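Local coordinates for protein colicin-D (Escherichia coli, PDB 5ZNM) that kills E. coli and closely related bacteria as a toxin that blocks protein synthesis, its C-terminal domain being a tRNA-cleaving ribonuclease, at residues K293-F305 with N355-W369. Residues are numbered along the deposited sequence; the frame is centred on the assembly and turned at random.
Sequences KQLDKKYKHAGDF and NVVIIKSNGEFLSGW. With SO4 (sulfate ion), chain E; SO4 (sulfate ion), chain C.
Q294 NE2 gives L366 O a nearly straight bond (171°), 2.9 Å long, on a lone pair in the carbonyl plane; the same nitrogen also donates to O1 of a sulfate, at 2.8 Å. With CG anti to the backbone N (chi1 -166°) and a bend at chi2, the amide turns onto the strand, held flat between two acceptors. The methylenes of K298 run past L366 O and S367 OG, and NZ reaches O3 of the same sulfate at 2.8 Å, while K297 NZ grips O4. At the other end N355 ND2 donates to D304 O (2.9 Å) from above the carbonyl plane and also lies over one face of the F305 ring; K370 gives its backbone N to D304 OD2 and its NZ to N355 OD1. The F305 edge meets G368, where the lack of a side chain admits the ring, and its CZ touches V357 CG2 at 3.6 Å. One face of H301 covers G368 O, buried without a polar partner. Segment 293-305 lies over outer strand 365-370 of the ribonuclease domain's antiparallel sheet, reaching strand 355-359 through D304 and F305. Q294, K297 and K298 hold a sulfate probably from the crystallisation liquor, consistent with, though not evidence of, RNA phosphate binding.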
# COMPACT_ATOMS: atom_id res chain seq x y z
N LYS A 293 -10.55 -1.76 -30.46
CA LYS A 293 -12.00 -1.71 -30.60
C LYS A 293 -12.43 -0.64 -31.60
O LYS A 293 -13.23 -0.91 -32.50
CB LYS A 293 -12.63 -1.48 -29.22
CG LYS A 293 -14.13 -1.30 -29.24
CD LYS A 293 -14.85 -2.54 -28.75
CE LYS A 293 -16.37 -2.33 -28.74
NZ LYS A 293 -16.93 -2.14 -30.12
N GLN A 294 -11.87 0.57 -31.50
CA GLN A 294 -12.27 1.63 -32.41
C GLN A 294 -11.74 1.39 -33.83
O GLN A 294 -12.46 1.64 -34.81
CB GLN A 294 -11.81 3.00 -31.89
CG GLN A 294 -12.48 4.21 -32.59
CD GLN A 294 -13.96 4.36 -32.23
OE1 GLN A 294 -14.44 3.70 -31.32
NE2 GLN A 294 -14.67 5.24 -32.94
N LEU A 295 -10.50 0.94 -33.96
CA LEU A 295 -9.97 0.60 -35.28
C LEU A 295 -10.86 -0.43 -35.98
O LEU A 295 -11.13 -0.32 -37.19
CB LEU A 295 -8.54 0.07 -35.15
CG LEU A 295 -7.47 1.11 -34.77
CD1 LEU A 295 -6.21 0.41 -34.22
CD2 LEU A 295 -7.08 1.97 -35.98
N ASP A 296 -11.32 -1.43 -35.23
CA ASP A 296 -12.20 -2.45 -35.80
C ASP A 296 -13.53 -1.84 -36.23
O ASP A 296 -14.01 -2.07 -37.34
CB ASP A 296 -12.39 -3.55 -34.76
CG ASP A 296 -13.27 -4.67 -35.23
OD1 ASP A 296 -14.49 -4.48 -35.29
OD2 ASP A 296 -12.73 -5.75 -35.53
N LYS A 297 -14.12 -1.01 -35.36
CA LYS A 297 -15.39 -0.34 -35.67
C LYS A 297 -15.31 0.48 -36.95
O LYS A 297 -16.29 0.60 -37.68
CB LYS A 297 -15.80 0.59 -34.52
CG LYS A 297 -16.83 0.03 -33.57
CD LYS A 297 -17.61 1.16 -32.92
CE LYS A 297 -16.75 1.91 -31.92
NZ LYS A 297 -17.53 2.85 -31.05
N LYS A 298 -14.17 1.15 -37.19
CA LYS A 298 -14.08 2.09 -38.29
C LYS A 298 -13.29 1.55 -39.48
O LYS A 298 -12.98 2.31 -40.41
CB LYS A 298 -13.47 3.40 -37.80
CG LYS A 298 -14.24 4.05 -36.62
CD LYS A 298 -15.70 4.33 -37.00
CE LYS A 298 -16.48 5.04 -35.89
NZ LYS A 298 -17.91 5.34 -36.31
N TYR A 299 -12.96 0.26 -39.47
CA TYR A 299 -12.18 -0.32 -40.55
C TYR A 299 -12.90 -0.25 -41.89
O TYR A 299 -12.26 -0.34 -42.94
CB TYR A 299 -11.82 -1.77 -40.22
CG TYR A 299 -10.85 -2.37 -41.20
CD1 TYR A 299 -9.50 -2.08 -41.14
CD2 TYR A 299 -11.30 -3.21 -42.22
CE1 TYR A 299 -8.61 -2.62 -42.04
CE2 TYR A 299 -10.41 -3.75 -43.15
CZ TYR A 299 -9.07 -3.44 -43.05
OH TYR A 299 -8.16 -3.97 -43.93
N LYS A 300 -14.23 -0.07 -41.87
CA LYS A 300 -15.00 0.15 -43.08
C LYS A 300 -14.46 1.31 -43.92
O LYS A 300 -14.68 1.34 -45.13
CB LYS A 300 -16.46 0.42 -42.70
CG LYS A 300 -16.63 1.64 -41.81
CD LYS A 300 -18.11 1.91 -41.44
CE LYS A 300 -18.23 3.00 -40.36
NZ LYS A 300 -19.64 3.21 -39.91
N HIS A 301 -13.76 2.26 -43.30
CA HIS A 301 -13.18 3.39 -44.01
C HIS A 301 -11.75 3.15 -44.48
O HIS A 301 -11.16 4.06 -45.08
CB HIS A 301 -13.20 4.64 -43.12
CG HIS A 301 -14.58 5.05 -42.69
ND1 HIS A 301 -15.54 5.46 -43.59
CD2 HIS A 301 -15.14 5.13 -41.46
CE1 HIS A 301 -16.65 5.77 -42.93
NE2 HIS A 301 -16.43 5.57 -41.64
N ALA A 302 -11.17 1.97 -44.24
CA ALA A 302 -9.73 1.81 -44.51
C ALA A 302 -9.41 1.93 -46.00
O ALA A 302 -8.29 2.31 -46.37
CB ALA A 302 -9.23 0.47 -43.97
N GLY A 303 -10.38 1.61 -46.88
CA GLY A 303 -10.15 1.80 -48.30
C GLY A 303 -9.87 3.25 -48.69
O GLY A 303 -9.11 3.50 -49.62
N ASP A 304 -10.50 4.21 -47.99
CA ASP A 304 -10.19 5.62 -48.22
C ASP A 304 -8.77 5.97 -47.84
O ASP A 304 -8.26 7.02 -48.25
CB ASP A 304 -11.16 6.51 -47.45
CG ASP A 304 -12.52 6.57 -48.09
OD1 ASP A 304 -12.64 6.06 -49.22
OD2 ASP A 304 -13.46 7.14 -47.50
N PHE A 305 -8.10 5.14 -47.03
CA PHE A 305 -6.70 5.36 -46.72
C PHE A 305 -5.79 4.39 -47.48
O PHE A 305 -4.65 4.16 -47.06
CB PHE A 305 -6.48 5.29 -45.20
CG PHE A 305 -7.17 6.40 -44.44
CD1 PHE A 305 -8.53 6.33 -44.15
CD2 PHE A 305 -6.46 7.51 -44.01
CE1 PHE A 305 -9.18 7.35 -43.46
CE2 PHE A 305 -7.09 8.54 -43.31
CZ PHE A 305 -8.45 8.46 -43.03
N ASN A 355 -8.42 13.32 -47.47
CA ASN A 355 -8.87 12.58 -46.30
C ASN A 355 -9.01 13.49 -45.09
O ASN A 355 -8.27 14.47 -44.94
CB ASN A 355 -7.90 11.43 -45.99
CG ASN A 355 -8.07 10.26 -46.95
OD1 ASN A 355 -9.09 10.16 -47.64
ND2 ASN A 355 -7.08 9.35 -47.00
N VAL A 356 -9.98 13.17 -44.24
CA VAL A 356 -10.09 13.77 -42.92
C VAL A 356 -9.93 12.68 -41.88
O VAL A 356 -10.31 11.53 -42.11
CB VAL A 356 -11.45 14.48 -42.71
CG1 VAL A 356 -11.54 15.72 -43.60
CG2 VAL A 356 -12.59 13.51 -43.03
N VAL A 357 -9.38 13.06 -40.72
CA VAL A 357 -9.35 12.21 -39.54
C VAL A 357 -9.87 13.04 -38.37
O VAL A 357 -9.45 14.19 -38.20
CB VAL A 357 -7.94 11.67 -39.23
CG1 VAL A 357 -7.88 11.07 -37.81
CG2 VAL A 357 -7.51 10.62 -40.31
N ILE A 358 -10.82 12.48 -37.61
CA ILE A 358 -11.45 13.17 -36.47
C ILE A 358 -10.80 12.70 -35.18
O ILE A 358 -10.78 11.50 -34.88
CB ILE A 358 -12.96 12.91 -36.42
CG1 ILE A 358 -13.65 13.22 -37.75
CG2 ILE A 358 -13.60 13.71 -35.21
CD1 ILE A 358 -15.03 12.56 -37.84
N ILE A 359 -10.36 13.66 -34.36
CA ILE A 359 -9.80 13.40 -33.04
C ILE A 359 -10.72 14.05 -32.01
O ILE A 359 -11.00 15.25 -32.10
CB ILE A 359 -8.37 13.96 -32.91
CG1 ILE A 359 -7.48 13.44 -34.04
CG2 ILE A 359 -7.77 13.60 -31.56
CD1 ILE A 359 -7.26 11.94 -33.99
N LYS A 360 -11.19 13.26 -31.05
CA LYS A 360 -12.03 13.83 -29.99
C LYS A 360 -11.21 14.76 -29.09
O LYS A 360 -9.98 14.76 -29.09
CB LYS A 360 -12.63 12.72 -29.13
CG LYS A 360 -13.71 11.88 -29.80
CD LYS A 360 -13.74 10.53 -29.09
CE LYS A 360 -15.15 10.01 -28.91
NZ LYS A 360 -15.23 9.17 -27.68
N SER A 361 -11.93 15.53 -28.28
CA SER A 361 -11.26 16.49 -27.41
C SER A 361 -10.34 15.79 -26.42
O SER A 361 -9.32 16.37 -26.01
CB SER A 361 -12.30 17.33 -26.67
OG SER A 361 -13.20 16.48 -26.01
N ASN A 362 -10.64 14.55 -26.04
CA ASN A 362 -9.76 13.80 -25.16
C ASN A 362 -8.57 13.17 -25.89
O ASN A 362 -7.77 12.48 -25.25
CB ASN A 362 -10.54 12.72 -24.39
CG ASN A 362 -11.14 11.66 -25.29
OD1 ASN A 362 -10.88 11.63 -26.49
ND2 ASN A 362 -11.94 10.78 -24.71
N GLY A 363 -8.44 13.40 -27.20
CA GLY A 363 -7.33 12.88 -27.97
C GLY A 363 -7.58 11.54 -28.62
O GLY A 363 -6.68 11.03 -29.30
N GLU A 364 -8.77 10.95 -28.44
CA GLU A 364 -9.08 9.66 -29.04
C GLU A 364 -9.37 9.80 -30.53
O GLU A 364 -10.18 10.65 -30.92
CB GLU A 364 -10.30 9.03 -28.38
CG GLU A 364 -10.07 8.36 -27.05
CD GLU A 364 -11.37 7.75 -26.52
OE1 GLU A 364 -12.21 7.36 -27.35
OE2 GLU A 364 -11.54 7.67 -25.30
N PHE A 365 -8.76 8.94 -31.34
CA PHE A 365 -9.21 8.80 -32.71
C PHE A 365 -10.68 8.39 -32.75
O PHE A 365 -11.08 7.43 -32.09
CB PHE A 365 -8.34 7.78 -33.45
CG PHE A 365 -8.95 7.27 -34.72
CD1 PHE A 365 -8.94 8.05 -35.88
CD2 PHE A 365 -9.52 6.01 -34.78
CE1 PHE A 365 -9.49 7.58 -37.05
CE2 PHE A 365 -10.08 5.53 -35.97
CZ PHE A 365 -10.06 6.33 -37.10
N LEU A 366 -11.48 9.12 -33.52
CA LEU A 366 -12.89 8.75 -33.69
C LEU A 366 -13.14 8.04 -35.01
O LEU A 366 -13.64 6.91 -35.03
CB LEU A 366 -13.77 10.00 -33.59
CG LEU A 366 -15.25 9.71 -33.87
CD1 LEU A 366 -15.84 8.77 -32.81
CD2 LEU A 366 -16.03 11.00 -33.99
N SER A 367 -12.81 8.68 -36.13
CA SER A 367 -13.11 8.12 -37.45
C SER A 367 -12.34 8.93 -38.48
O SER A 367 -11.68 9.93 -38.16
CB SER A 367 -14.62 8.15 -37.75
OG SER A 367 -14.90 7.34 -38.87
N GLY A 368 -12.44 8.50 -39.73
CA GLY A 368 -11.89 9.25 -40.85
C GLY A 368 -12.39 8.68 -42.16
O GLY A 368 -12.86 7.54 -42.22
N TRP A 369 -12.26 9.49 -43.21
CA TRP A 369 -12.77 9.12 -44.53
C TRP A 369 -12.32 10.15 -45.55
O TRP A 369 -11.69 11.16 -45.20
CB TRP A 369 -14.30 8.98 -44.53
CG TRP A 369 -15.10 10.23 -44.15
CD1 TRP A 369 -15.45 11.27 -44.98
CD2 TRP A 369 -15.69 10.52 -42.87
NE1 TRP A 369 -16.20 12.19 -44.28
CE2 TRP A 369 -16.36 11.76 -42.99
CE3 TRP A 369 -15.69 9.86 -41.64
CZ2 TRP A 369 -17.04 12.35 -41.91
CZ3 TRP A 369 -16.38 10.45 -40.56
CH2 TRP A 369 -17.03 11.68 -40.72
S SO4 E . -18.81 5.65 -32.44
O1 SO4 E . -17.36 5.61 -32.25
O2 SO4 E . -19.33 6.73 -31.60
O3 SO4 E . -19.12 5.89 -33.85
O4 SO4 E . -19.42 4.39 -32.03
S SO4 C . -23.17 2.25 -39.59
O1 SO4 C . -22.48 3.42 -39.05
O2 SO4 C . -23.80 2.62 -40.85
O3 SO4 C . -22.22 1.16 -39.79
O4 SO4 C . -24.21 1.78 -38.68